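Local coordinates for putative hydrolase (Bacteroides ovatus, PDB 4HBS), which is of unknown function but is probably a hydrolase, its single chain folded as a five-bladed beta-propeller, at residues Phe339-Phe344 against Ile373-Asp378; Trp22-Met27 against Arg401-Glu406; Thr191-Tyr196 against Arg254-Gln259; Ile135-Ala140 against Trp174-Asn179. All blocks are in the same frame, centred on the assembly; numbering follows the deposited sequence.

Contact 1 of 4, residues Phe339-Phe344 against Ile373-Asp378; sequences FTLPEF and ISTNTD
Phe339 meets Ile373 at the edge of its ring: CD1 of the isoleucine lies near the ring plane, 3.9 Å from CE1, so methyl and aromatic rim touch at a single point. The two side chains run in opposite senses and slide past one another. Another flat group, the amide of Asn376, bonds back to its own strand, ND2 donating to the carbonyl O of Thr375 at 2.9 Å. That donor stands above the carbonyl plane, 43° out of it, while OD1 accepts from the backbone N of Gly60.

Phe339, Leu341, Ile373 and Thr375 span the seam between two blades of the propeller. Strand 333-340 is an outermost strand of its four-stranded sheet, whereas 371-377 belongs to the blade that combines both ends of the chain. Phe339 and Leu341 send their side chains from the first blade toward the second, and apolar groups suit a buried seam with no hydrogen bond across it. Leu341 and Thr375 reach for each other tip to tip: the threonine CG2 sits 3.5 Å from CD2 and 3.8 Å from CD1, meeting both branches of the leucine. Thr375 keeps its OG1 between the backbone N and the carbonyl carbon (chi1 64°), which places the methyl beside the N and presents it to Leu341. A threonine can thus serve as an apolar surface here. Leu341 also rests on Tyr400 of strand 399-403, the neighbour of strand 371-377 in the sheet.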
loop_
_atom_site.group_PDB
_atom_site.type_symbol
_atom_site.label_atom_id
_atom_site.label_comp_id
_atom_site.label_asym_id
_atom_site.label_seq_id
_atom_site.Cartn_x
_atom_site.Cartn_y
_atom_site.Cartn_z
ATOM N N PHE A 339 12.610 -7.300 10.437
ATOM C CA PHE A 339 11.909 -7.919 11.555
ATOM C C PHE A 339 10.890 -8.946 11.044
ATOM O O PHE A 339 10.650 -9.032 9.842
ATOM C CB PHE A 339 11.235 -6.868 12.441
ATOM C CG PHE A 339 9.942 -6.279 11.933
ATOM C CD1 PHE A 339 9.946 -5.306 10.942
ATOM C CD2 PHE A 339 8.728 -6.604 12.532
ATOM C CE1 PHE A 339 8.751 -4.715 10.517
ATOM C CE2 PHE A 339 7.544 -5.975 12.139
ATOM C CZ PHE A 339 7.563 -5.036 11.136
ATOM N N THR A 340 10.307 -9.711 11.961
ATOM C CA THR A 340 9.316 -10.743 11.661
ATOM C C THR A 340 7.968 -10.310 12.184
ATOM O O THR A 340 7.846 -10.015 13.366
ATOM C CB THR A 340 9.744 -12.056 12.262
ATOM O OG1 THR A 340 11.077 -12.327 11.833
ATOM C CG2 THR A 340 8.847 -13.188 11.842
ATOM N N LEU A 341 6.954 -10.273 11.318
ATOM C CA LEU A 341 5.618 -9.825 11.701
ATOM C C LEU A 341 4.956 -10.827 12.615
ATOM O O LEU A 341 5.233 -12.012 12.487
ATOM C CB LEU A 341 4.756 -9.586 10.462
ATOM C CG LEU A 341 5.193 -8.384 9.632
ATOM C CD1 LEU A 341 4.761 -8.514 8.182
ATOM C CD2 LEU A 341 4.681 -7.112 10.236
ATOM N N PRO A 342 4.081 -10.389 13.548
ATOM C CA PRO A 342 3.462 -11.341 14.483
ATOM C C PRO A 342 2.710 -12.497 13.843
ATOM O O PRO A 342 2.130 -12.360 12.770
ATOM C CB PRO A 342 2.488 -10.477 15.281
ATOM C CG PRO A 342 3.008 -9.112 15.180
ATOM C CD PRO A 342 3.679 -9.002 13.854
ATOM N N GLU A 343 2.697 -13.635 14.546
ATOM C CA GLU A 343 1.983 -14.844 14.138
ATOM C C GLU A 343 0.486 -14.725 14.564
ATOM O O GLU A 343 -0.390 -15.327 13.929
ATOM C CB GLU A 343 2.674 -16.046 14.806
ATOM C CG GLU A 343 2.224 -17.429 14.363
ATOM C CD GLU A 343 2.754 -18.528 15.268
ATOM O OE1 GLU A 343 3.795 -18.304 15.931
ATOM O OE2 GLU A 343 2.123 -19.611 15.326
ATOM N N PHE A 344 0.209 -13.907 15.626
ATOM C CA PHE A 344 -1.124 -13.678 16.204
ATOM C C PHE A 344 -1.512 -12.200 16.202
ATOM O O PHE A 344 -0.655 -11.346 16.442
ATOM C CB PHE A 344 -1.110 -14.155 17.645
ATOM C CG PHE A 344 -0.729 -15.593 17.786
ATOM C CD1 PHE A 344 -1.687 -16.589 17.713
ATOM C CD2 PHE A 344 0.598 -15.962 17.966
ATOM C CE1 PHE A 344 -1.336 -17.930 17.877
ATOM C CE2 PHE A 344 0.957 -17.305 18.088
ATOM C CZ PHE A 344 -0.014 -18.281 18.054
ATOM N N ILE A 373 5.556 1.203 8.902
ATOM C CA ILE A 373 5.115 0.066 8.103
ATOM C C ILE A 373 3.690 -0.328 8.488
ATOM O O ILE A 373 3.301 -0.174 9.644
ATOM C CB ILE A 373 6.121 -1.109 8.324
ATOM C CG1 ILE A 373 7.507 -0.755 7.733
ATOM C CG2 ILE A 373 5.616 -2.421 7.729
ATOM C CD1 ILE A 373 8.627 -1.481 8.328
ATOM N N SER A 374 2.920 -0.841 7.528
ATOM C CA SER A 374 1.556 -1.297 7.768
ATOM C C SER A 374 1.325 -2.576 7.006
ATOM O O SER A 374 1.796 -2.699 5.879
ATOM C CB SER A 374 0.537 -0.235 7.354
ATOM O OG SER A 374 0.264 -0.229 5.962
ATOM N N THR A 375 0.604 -3.528 7.606
ATOM C CA THR A 375 0.282 -4.797 6.971
ATOM C C THR A 375 -1.163 -4.826 6.536
ATOM O O THR A 375 -1.905 -3.877 6.745
ATOM C CB THR A 375 0.497 -5.935 7.966
ATOM O OG1 THR A 375 -0.422 -5.801 9.057
ATOM C CG2 THR A 375 1.905 -6.019 8.456
ATOM N N ASN A 376 -1.530 -5.905 5.875
ATOM C CA ASN A 376 -2.886 -6.305 5.542
ATOM C C ASN A 376 -2.950 -7.740 5.994
ATOM O O ASN A 376 -1.946 -8.433 5.835
ATOM C CB ASN A 376 -3.189 -6.191 4.039
ATOM C CG ASN A 376 -3.312 -4.820 3.418
ATOM O OD1 ASN A 376 -3.485 -4.730 2.198
ATOM N ND2 ASN A 376 -3.267 -3.718 4.181
ATOM N N THR A 377 -4.072 -8.192 6.591
ATOM C CA THR A 377 -4.210 -9.580 7.034
ATOM C C THR A 377 -5.527 -10.118 6.556
ATOM O O THR A 377 -6.405 -9.359 6.169
ATOM C CB THR A 377 -3.987 -9.732 8.535
ATOM O OG1 THR A 377 -4.583 -8.633 9.217
ATOM C CG2 THR A 377 -2.508 -9.806 8.873
ATOM N N ASP A 378 -5.631 -11.445 6.561
ATOM C CA ASP A 378 -6.697 -12.281 5.991
ATOM C C ASP A 378 -7.087 -13.402 6.924
ATOM O O ASP A 378 -6.191 -13.970 7.550
ATOM C CB ASP A 378 -6.033 -13.003 4.773
ATOM C CG ASP A 378 -6.595 -12.874 3.407
ATOM O OD1 ASP A 378 -7.254 -11.860 3.133
ATOM O OD2 ASP A 378 -6.243 -13.707 2.556
#

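Contact 2 of 4, residues Trp22-Met27 against Arg401-Glu406; sequences WNLELM and RVFNWE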
loop_
_atom_site.group_PDB
_atom_site.type_symbol
_atom_site.label_atom_id
_atom_site.label_comp_id
_atom_site.label_asym_id
_atom_site.label_seq_id
_atom_site.Cartn_x
_atom_site.Cartn_y
_atom_site.Cartn_z
ATOM N N TRP A 22 2.815 9.185 21.486
ATOM C CA TRP A 22 2.825 8.372 20.256
ATOM C C TRP A 22 2.145 6.998 20.434
ATOM O O TRP A 22 1.790 6.370 19.436
ATOM C CB TRP A 22 4.264 8.160 19.742
ATOM C CG TRP A 22 5.023 9.423 19.414
ATOM C CD1 TRP A 22 4.525 10.692 19.338
ATOM C CD2 TRP A 22 6.420 9.523 19.085
ATOM N NE1 TRP A 22 5.527 11.579 19.020
ATOM C CE2 TRP A 22 6.704 10.892 18.868
ATOM C CE3 TRP A 22 7.467 8.586 18.959
ATOM C CZ2 TRP A 22 7.974 11.343 18.481
ATOM C CZ3 TRP A 22 8.740 9.042 18.635
ATOM C CH2 TRP A 22 8.983 10.406 18.399
ATOM N N ASN A 23 1.985 6.528 21.687
ATOM C CA ASN A 23 1.352 5.256 22.036
ATOM C C ASN A 23 1.984 4.070 21.252
ATOM O O ASN A 23 1.290 3.259 20.630
ATOM C CB ASN A 23 -0.177 5.326 21.858
ATOM C CG ASN A 23 -0.962 4.281 22.644
ATOM O OD1 ASN A 23 -0.401 3.447 23.377
ATOM N ND2 ASN A 23 -2.282 4.239 22.429
ATOM N N LEU A 24 3.320 3.991 21.307
ATOM C CA LEU A 24 4.091 2.904 20.713
ATOM C C LEU A 24 4.344 1.852 21.802
ATOM O O LEU A 24 4.500 2.207 22.975
ATOM C CB LEU A 24 5.428 3.418 20.132
ATOM C CG LEU A 24 5.352 4.529 19.082
ATOM C CD1 LEU A 24 6.702 4.804 18.508
ATOM C CD2 LEU A 24 4.413 4.176 17.974
ATOM N N GLU A 25 4.349 0.568 21.428
ATOM C CA GLU A 25 4.593 -0.530 22.359
ATOM C C GLU A 25 5.744 -1.351 21.786
ATOM O O GLU A 25 5.582 -1.927 20.713
ATOM C CB GLU A 25 3.307 -1.358 22.536
ATOM C CG GLU A 25 3.330 -2.358 23.682
ATOM C CD GLU A 25 2.470 -3.579 23.426
ATOM O OE1 GLU A 25 1.225 -3.446 23.470
ATOM O OE2 GLU A 25 3.037 -4.652 23.115
ATOM N N LEU A 26 6.927 -1.353 22.452
ATOM C CA LEU A 26 8.101 -2.079 21.953
ATOM C C LEU A 26 7.806 -3.559 21.839
ATOM O O LEU A 26 7.145 -4.112 22.713
ATOM C CB LEU A 26 9.313 -1.867 22.876
ATOM C CG LEU A 26 10.654 -2.391 22.369
ATOM C CD1 LEU A 26 11.246 -1.477 21.340
ATOM C CD2 LEU A 26 11.611 -2.523 23.480
HETATM N N MSE A 27 8.270 -4.196 20.753
HETATM C CA MSE A 27 8.059 -5.628 20.542
HETATM C C MSE A 27 9.252 -6.371 21.044
HETATM O O MSE A 27 10.362 -5.852 20.946
HETATM C CB MSE A 27 7.814 -5.947 19.067
HETATM C CG MSE A 27 6.386 -5.742 18.671
HETATM SE SE MSE A 27 6.097 -6.146 16.837
HETATM C CE MSE A 27 6.159 -8.024 16.919
ATOM N N ARG A 401 6.437 0.719 13.768
ATOM C CA ARG A 401 7.492 1.723 13.580
ATOM C C ARG A 401 8.821 1.047 13.888
ATOM O O ARG A 401 8.910 0.318 14.885
ATOM C CB ARG A 401 7.285 2.950 14.466
ATOM C CG ARG A 401 5.930 3.607 14.279
ATOM C CD ARG A 401 5.990 5.117 14.213
ATOM N NE ARG A 401 4.665 5.665 13.902
ATOM C CZ ARG A 401 4.419 6.872 13.390
ATOM N NH1 ARG A 401 5.419 7.711 13.122
ATOM N NH2 ARG A 401 3.170 7.252 13.144
ATOM N N VAL A 402 9.816 1.209 13.004
ATOM C CA VAL A 402 11.145 0.631 13.175
ATOM C C VAL A 402 12.105 1.780 13.369
ATOM O O VAL A 402 12.263 2.602 12.464
ATOM C CB VAL A 402 11.577 -0.270 11.985
ATOM C CG1 VAL A 402 12.866 -1.019 12.303
ATOM C CG2 VAL A 402 10.474 -1.252 11.600
ATOM N N PHE A 403 12.731 1.862 14.550
ATOM C CA PHE A 403 13.730 2.893 14.838
ATOM C C PHE A 403 15.116 2.292 14.750
ATOM O O PHE A 403 15.330 1.144 15.161
ATOM C CB PHE A 403 13.520 3.496 16.212
ATOM C CG PHE A 403 12.269 4.320 16.319
ATOM C CD1 PHE A 403 11.028 3.711 16.428
ATOM C CD2 PHE A 403 12.337 5.706 16.399
ATOM C CE1 PHE A 403 9.874 4.472 16.570
ATOM C CE2 PHE A 403 11.182 6.467 16.542
ATOM C CZ PHE A 403 9.956 5.846 16.618
ATOM N N ASN A 404 16.055 3.054 14.198
ATOM C CA ASN A 404 17.437 2.636 14.056
ATOM C C ASN A 404 17.584 1.445 13.053
ATOM O O ASN A 404 18.524 0.658 13.161
ATOM C CB ASN A 404 18.030 2.313 15.443
ATOM C CG ASN A 404 19.501 2.595 15.588
ATOM O OD1 ASN A 404 20.092 3.408 14.860
ATOM N ND2 ASN A 404 20.132 1.933 16.546
ATOM N N TRP A 405 16.667 1.362 12.054
ATOM C CA TRP A 405 16.703 0.380 10.943
ATOM C C TRP A 405 18.037 0.454 10.165
ATOM O O TRP A 405 18.506 -0.555 9.650
ATOM C CB TRP A 405 15.528 0.607 9.966
ATOM C CG TRP A 405 15.424 2.005 9.420
ATOM C CD1 TRP A 405 14.769 3.059 9.983
ATOM C CD2 TRP A 405 16.090 2.522 8.261
ATOM N NE1 TRP A 405 14.962 4.193 9.234
ATOM C CE2 TRP A 405 15.786 3.897 8.183
ATOM C CE3 TRP A 405 16.943 1.963 7.298
ATOM C CZ2 TRP A 405 16.266 4.709 7.153
ATOM C CZ3 TRP A 405 17.442 2.776 6.296
ATOM C CH2 TRP A 405 17.106 4.132 6.231
ATOM N N GLU A 406 18.637 1.663 10.099
ATOM C CA GLU A 406 19.933 1.955 9.449
ATOM C C GLU A 406 21.088 1.060 9.975
ATOM O O GLU A 406 22.015 0.773 9.221
ATOM C CB GLU A 406 20.318 3.436 9.688
ATOM C CG GLU A 406 19.326 4.453 9.134
ATOM C CD GLU A 406 18.447 5.190 10.136
ATOM O OE1 GLU A 406 17.956 4.546 11.095
ATOM O OE2 GLU A 406 18.187 6.398 9.915
#
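The blade that closes the propeller ring draws strands from both ends of the chain, an arrangement consistent with the "velcro" closure of many propellers, and Trp22 and Leu24 meet Arg401 and Phe403 within it. Leu24 is the pivot, because its two methyls serve different partners. CD1 touches the Phe403 ring, 3.7 Å from CE1 and 3.9 Å from CZ, and the two side chains cross at about a right angle. CD2 lies against the aliphatic part of Arg401, 4.0 Å from CG, again at about a right angle. A branched leucine suits this fork, one methyl for an aromatic ring and the other for a methylene chain. With CG beside the backbone N (chi1 -57°), Leu24 turns both branches to the 401-406 side. Trp22 adds the far corner of its indole, CZ3 standing 4.0 Å from CZ of Phe403, so the phenyl ring has the leucine and the tryptophan both at its outer end.

Arg401 meets Leu24 mainly through its methylenes, CG and CD; its charged end is engaged elsewhere, NE with Asp42 and NH1 with Glu370, which would offset the positive charge. Trp22 in turn makes a cation-pi contact with Arg367. Between the two segments runs strand 38-42, which pairs with 24-26 on one flank and 399-403 on the other; its Tyr40 touches both Leu24 and Phe403, so the contact reaches across that middle strand, while helix 43-48 adds Tyr45 beside Arg401.

Contact 3 of 4, residues Thr191-Tyr196 against Arg254-Gln259; sequences TCLATY and RDLGSQ
Leu193 makes the whole apolar contact with the loop, one branch for each of two neighbours. CD1 rests 3.7 Å from CD2 of Leu256, the leucines lying at a slant to each other, and CD2 sits 3.7 Å from the CA of Gly257, touching bare backbone. Leu193 places CG opposite the backbone N (chi1 177°) and beside the carbonyl carbon, which carries its fork out to the loop. Replacing Leu193 by an alanine would probably open a gap against Leu256 and Gly257 and leave the turn without its apolar support from the strand.

In the propeller this joins neighbouring blades: strand 187-197 lies inside one four-stranded sheet, and 254-259 is the hairpin loop linking strands 245-251 and 260-265 of the next.

Hydrogen bonds occur within the loop rather than between the segments. Asp255 to Ser258 form a type I turn, with Ser258 N donating to Asp255 O at 3.0 Å. The Asp255 carboxylate adds an Asx turn, OD1 accepting from Gly257 N at 3.0 Å, met from above the carboxylate plane; a short polar aspartate suits that place. Gln171 of the strand 169-178 reinforces the turn, bonding Asp255 OD1 through NE2 and Leu256 N through OE1.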
loop_
_atom_site.group_PDB
_atom_site.type_symbol
_atom_site.label_atom_id
_atom_site.label_comp_id
_atom_site.label_asym_id
_atom_site.label_seq_id
_atom_site.Cartn_x
_atom_site.Cartn_y
_atom_site.Cartn_z
ATOM N N THR A 191 -3.469 -0.353 -16.833
ATOM C CA THR A 191 -3.359 0.733 -15.853
ATOM C C THR A 191 -4.150 1.940 -16.319
ATOM O O THR A 191 -4.308 2.159 -17.523
ATOM C CB THR A 191 -1.885 1.130 -15.623
ATOM O OG1 THR A 191 -1.149 -0.019 -15.201
ATOM C CG2 THR A 191 -1.726 2.251 -14.599
ATOM N N CYS A 192 -4.627 2.733 -15.350
ATOM C CA CYS A 192 -5.332 3.975 -15.598
ATOM C C CYS A 192 -4.580 5.074 -14.926
ATOM O O CYS A 192 -4.176 4.878 -13.790
ATOM C CB CYS A 192 -6.754 3.885 -15.072
ATOM S SG CYS A 192 -7.565 5.491 -14.848
ATOM N N LEU A 193 -4.398 6.233 -15.587
ATOM C CA LEU A 193 -3.745 7.382 -14.966
ATOM C C LEU A 193 -4.829 8.362 -14.571
ATOM O O LEU A 193 -5.441 8.979 -15.445
ATOM C CB LEU A 193 -2.714 8.040 -15.902
ATOM C CG LEU A 193 -2.001 9.312 -15.364
ATOM C CD1 LEU A 193 -1.340 9.052 -14.039
ATOM C CD2 LEU A 193 -0.957 9.816 -16.349
ATOM N N ALA A 194 -5.082 8.482 -13.252
ATOM C CA ALA A 194 -6.094 9.377 -12.682
ATOM C C ALA A 194 -5.429 10.639 -12.147
ATOM O O ALA A 194 -4.404 10.528 -11.476
ATOM C CB ALA A 194 -6.827 8.666 -11.554
ATOM N N THR A 195 -5.983 11.831 -12.440
ATOM C CA THR A 195 -5.429 13.109 -11.942
ATOM C C THR A 195 -6.450 13.714 -10.981
ATOM O O THR A 195 -7.613 13.865 -11.358
ATOM C CB THR A 195 -5.079 14.051 -13.104
ATOM O OG1 THR A 195 -4.098 13.420 -13.928
ATOM C CG2 THR A 195 -4.533 15.391 -12.623
ATOM N N TYR A 196 -6.023 14.042 -9.745
ATOM C CA TYR A 196 -6.896 14.589 -8.712
ATOM C C TYR A 196 -6.558 16.064 -8.387
ATOM O O TYR A 196 -5.381 16.434 -8.340
ATOM C CB TYR A 196 -6.763 13.738 -7.438
ATOM C CG TYR A 196 -7.297 12.333 -7.587
ATOM C CD1 TYR A 196 -8.641 12.049 -7.363
ATOM C CD2 TYR A 196 -6.468 11.289 -7.979
ATOM C CE1 TYR A 196 -9.147 10.763 -7.530
ATOM C CE2 TYR A 196 -6.958 9.994 -8.126
ATOM C CZ TYR A 196 -8.300 9.734 -7.913
ATOM O OH TYR A 196 -8.762 8.446 -8.091
ATOM N N ARG A 254 9.173 14.624 -14.135
ATOM C CA ARG A 254 8.372 14.427 -12.913
ATOM C C ARG A 254 6.862 14.270 -13.232
ATOM O O ARG A 254 6.086 14.019 -12.311
ATOM C CB ARG A 254 8.606 15.557 -11.904
ATOM C CG ARG A 254 10.016 15.522 -11.346
ATOM C CD ARG A 254 10.224 16.514 -10.223
ATOM N NE ARG A 254 11.649 16.796 -9.997
ATOM C CZ ARG A 254 12.505 15.998 -9.353
ATOM N NH1 ARG A 254 12.102 14.830 -8.856
ATOM N NH2 ARG A 254 13.777 16.360 -9.209
ATOM N N ASP A 255 6.452 14.417 -14.528
ATOM C CA ASP A 255 5.075 14.160 -14.957
ATOM C C ASP A 255 4.916 12.636 -15.048
ATOM O O ASP A 255 5.638 11.992 -15.808
ATOM C CB ASP A 255 4.771 14.838 -16.325
ATOM C CG ASP A 255 3.301 14.874 -16.739
ATOM O OD1 ASP A 255 2.513 14.064 -16.207
ATOM O OD2 ASP A 255 2.948 15.687 -17.633
ATOM N N LEU A 256 4.000 12.053 -14.278
ATOM C CA LEU A 256 3.762 10.610 -14.326
ATOM C C LEU A 256 3.352 10.173 -15.760
ATOM O O LEU A 256 3.696 9.068 -16.180
ATOM C CB LEU A 256 2.685 10.218 -13.287
ATOM C CG LEU A 256 2.461 8.740 -12.980
ATOM C CD1 LEU A 256 3.774 8.011 -12.729
ATOM C CD2 LEU A 256 1.577 8.599 -11.771
ATOM N N GLY A 257 2.694 11.069 -16.510
ATOM C CA GLY A 257 2.295 10.819 -17.891
ATOM C C GLY A 257 3.397 10.908 -18.942
ATOM O O GLY A 257 3.109 10.720 -20.128
ATOM N N SER A 258 4.682 11.195 -18.535
ATOM C CA SER A 258 5.847 11.253 -19.443
ATOM C C SER A 258 6.090 9.934 -20.113
ATOM O O SER A 258 5.521 8.930 -19.692
ATOM C CB SER A 258 7.120 11.574 -18.666
ATOM O OG SER A 258 6.985 12.653 -17.770
ATOM N N GLN A 259 7.017 9.898 -21.081
ATOM C CA GLN A 259 7.383 8.648 -21.740
ATOM C C GLN A 259 8.084 7.737 -20.739
ATOM O O GLN A 259 8.952 8.188 -19.983
ATOM C CB GLN A 259 8.283 8.898 -22.963
ATOM C CG GLN A 259 8.793 7.617 -23.625
ATOM C CD GLN A 259 8.933 7.764 -25.117
ATOM O OE1 GLN A 259 9.846 8.433 -25.607
ATOM N NE2 GLN A 259 8.021 7.158 -25.881
#

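Contact 4 of 4, residues Ile135-Ala140 against Trp174-Asn179; sequences IRHPKA and WGAVDN
Ile135 lies over one face of the Trp174 indole, its CG2 3.7 Å from the centroid of the five-membered ring and only 15° off the ring normal, a CH-pi contact. The methyl stands nearest to CD2, at 3.6 Å, above the middle of the fused rings. CD1 of the same isoleucine reaches the pyrrole side, 3.9 Å from Trp174 CD1. With CG1 opposite the backbone N (chi1 -171°), the beta-branched side chain sets CG2 over the face and carries CD1 out to the rim. An alanine in place of Trp174 would probably leave Ile135 without the face it lies on and deprive the Tyr196 hydroxyl of its NE1 partner.

Loop 135-140, in the chain between two blades, packs across one face of a four-stranded propeller blade, against strand 169-178, the second strand of that sheet. Farther along, CB of Ala176 meets the His137 imidazole obliquely, nearest NE2 (3.5 Å) and CD2. Small alanine suits this place, since the ring comes close to the strand backbone. The imidazole is fixed from its other end: ND1 accepts from Lys139 N at 2.9 Å, the donor close to the ring plane, within a type I turn from His137 to Ala140. Pro138 CD sits over one face of the imidazole, offset toward the rim. Tyr158 and Phe189, from the strands flanking 169-178, also meet this ring.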
loop_
_atom_site.group_PDB
_atom_site.type_symbol
_atom_site.label_atom_id
_atom_site.label_comp_id
_atom_site.label_asym_id
_atom_site.label_seq_id
_atom_site.Cartn_x
_atom_site.Cartn_y
_atom_site.Cartn_z
ATOM N N ILE A 135 -13.532 4.334 -7.989
ATOM C CA ILE A 135 -13.270 4.385 -9.426
ATOM C C ILE A 135 -13.587 3.010 -10.004
ATOM O O ILE A 135 -13.081 1.982 -9.546
ATOM C CB ILE A 135 -11.846 4.897 -9.761
ATOM C CG1 ILE A 135 -11.693 5.158 -11.274
ATOM C CG2 ILE A 135 -10.761 3.973 -9.260
ATOM C CD1 ILE A 135 -10.526 6.020 -11.643
ATOM N N ARG A 136 -14.465 3.008 -10.993
ATOM C CA ARG A 136 -15.002 1.818 -11.626
ATOM C C ARG A 136 -14.260 1.532 -12.918
ATOM O O ARG A 136 -13.908 2.470 -13.630
ATOM C CB ARG A 136 -16.513 2.051 -11.909
ATOM C CG ARG A 136 -17.404 1.050 -11.266
ATOM C CD ARG A 136 -18.845 1.497 -11.156
ATOM N NE ARG A 136 -19.554 1.506 -12.445
ATOM C CZ ARG A 136 -20.017 0.434 -13.090
ATOM N NH1 ARG A 136 -19.843 -0.780 -12.589
ATOM N NH2 ARG A 136 -20.664 0.574 -14.241
ATOM N N HIS A 137 -14.066 0.254 -13.260
ATOM C CA HIS A 137 -13.412 -0.081 -14.512
ATOM C C HIS A 137 -14.415 -0.004 -15.694
ATOM O O HIS A 137 -15.477 -0.637 -15.645
ATOM C CB HIS A 137 -12.775 -1.469 -14.471
ATOM C CG HIS A 137 -11.801 -1.647 -15.582
ATOM N ND1 HIS A 137 -12.218 -1.875 -16.870
ATOM C CD2 HIS A 137 -10.458 -1.517 -15.573
ATOM C CE1 HIS A 137 -11.117 -1.896 -17.603
ATOM N NE2 HIS A 137 -10.036 -1.687 -16.862
ATOM N N PRO A 138 -14.048 0.675 -16.806
ATOM C CA PRO A 138 -14.947 0.738 -17.972
ATOM C C PRO A 138 -15.494 -0.599 -18.477
ATOM O O PRO A 138 -16.609 -0.615 -18.983
ATOM C CB PRO A 138 -14.064 1.355 -19.044
ATOM C CG PRO A 138 -13.088 2.159 -18.313
ATOM C CD PRO A 138 -12.826 1.470 -17.030
ATOM N N LYS A 139 -14.720 -1.708 -18.368
ATOM C CA LYS A 139 -15.169 -3.034 -18.823
ATOM C C LYS A 139 -16.201 -3.678 -17.862
ATOM O O LYS A 139 -16.778 -4.696 -18.235
ATOM C CB LYS A 139 -13.974 -4.003 -18.986
ATOM C CG LYS A 139 -13.106 -3.745 -20.208
ATOM C CD LYS A 139 -11.939 -4.759 -20.336
ATOM C CE LYS A 139 -12.256 -5.945 -21.235
ATOM N NZ LYS A 139 -11.126 -6.922 -21.306
ATOM N N ALA A 140 -16.407 -3.135 -16.623
ATOM C CA ALA A 140 -17.344 -3.707 -15.643
ATOM C C ALA A 140 -18.753 -3.581 -16.140
ATOM O O ALA A 140 -19.163 -2.492 -16.537
ATOM C CB ALA A 140 -17.201 -3.029 -14.303
ATOM N N TRP A 174 -4.017 3.453 -11.197
ATOM C CA TRP A 174 -5.002 2.481 -10.774
ATOM C C TRP A 174 -4.783 1.236 -11.660
ATOM O O TRP A 174 -4.831 1.351 -12.885
ATOM C CB TRP A 174 -6.420 3.064 -10.946
ATOM C CG TRP A 174 -6.822 4.073 -9.916
ATOM C CD1 TRP A 174 -6.964 5.413 -10.100
ATOM C CD2 TRP A 174 -7.197 3.809 -8.556
ATOM N NE1 TRP A 174 -7.396 6.009 -8.935
ATOM C CE2 TRP A 174 -7.522 5.047 -7.962
ATOM C CE3 TRP A 174 -7.276 2.646 -7.775
ATOM C CZ2 TRP A 174 -7.910 5.156 -6.609
ATOM C CZ3 TRP A 174 -7.686 2.749 -6.449
ATOM C CH2 TRP A 174 -7.953 3.997 -5.867
ATOM N N GLY A 175 -4.496 0.092 -11.047
ATOM C CA GLY A 175 -4.236 -1.151 -11.762
ATOM C C GLY A 175 -5.501 -1.895 -12.115
ATOM O O GLY A 175 -6.282 -2.212 -11.218
ATOM N N ALA A 176 -5.725 -2.168 -13.430
ATOM C CA ALA A 176 -6.919 -2.874 -13.929
ATOM C C ALA A 176 -6.813 -4.345 -13.616
ATOM O O ALA A 176 -5.827 -4.948 -14.000
ATOM C CB ALA A 176 -7.055 -2.673 -15.422
ATOM N N VAL A 177 -7.804 -4.933 -12.913
ATOM C CA VAL A 177 -7.762 -6.345 -12.495
ATOM C C VAL A 177 -8.948 -7.129 -13.056
ATOM O O VAL A 177 -10.082 -6.691 -12.900
ATOM C CB VAL A 177 -7.733 -6.404 -10.959
ATOM C CG1 VAL A 177 -7.643 -7.842 -10.458
ATOM C CG2 VAL A 177 -6.576 -5.565 -10.427
ATOM N N ASP A 178 -8.673 -8.288 -13.711
ATOM C CA ASP A 178 -9.685 -9.178 -14.302
ATOM C C ASP A 178 -9.921 -10.403 -13.402
ATOM O O ASP A 178 -8.999 -11.209 -13.205
ATOM C CB ASP A 178 -9.238 -9.628 -15.708
ATOM C CG ASP A 178 -10.267 -10.409 -16.507
ATOM O OD1 ASP A 178 -11.353 -10.713 -15.951
ATOM O OD2 ASP A 178 -10.021 -10.650 -17.711
ATOM N N ASN A 179 -11.175 -10.556 -12.887
ATOM C CA ASN A 179 -11.574 -11.674 -12.011
ATOM C C ASN A 179 -12.606 -12.583 -12.698
ATOM O O ASN A 179 -13.306 -13.331 -12.014
ATOM C CB ASN A 179 -12.137 -11.131 -10.689
ATOM C CG ASN A 179 -11.097 -10.722 -9.674
ATOM O OD1 ASN A 179 -9.917 -11.027 -9.794
ATOM N ND2 ASN A 179 -11.529 -10.037 -8.628
#

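How the contacts relate
Contacts 1 and 4 are buried, whereas contacts 2 and 3 are only partly so. All four rely on apolar packing, yet differ in kind: methyl against aromatic edge and methyl against methyl in contact 1, a leucine forked between a ring and an arginine chain in contact 2, a leucine on a tight turn in contact 3, and a methyl over an indole face and an imidazole against an alanine methyl in contact 4. Contact 2 lies within one blade, contacts 1 and 3 join neighbouring blades, and contact 4 lays an inter-blade loop on a sheet. Contacts 1 and 2 have one blade in common, touching through Ile373 and Val402; contacts 3 and 4 have another, where Cys192 N probably hydrogen-bonds Trp174 O.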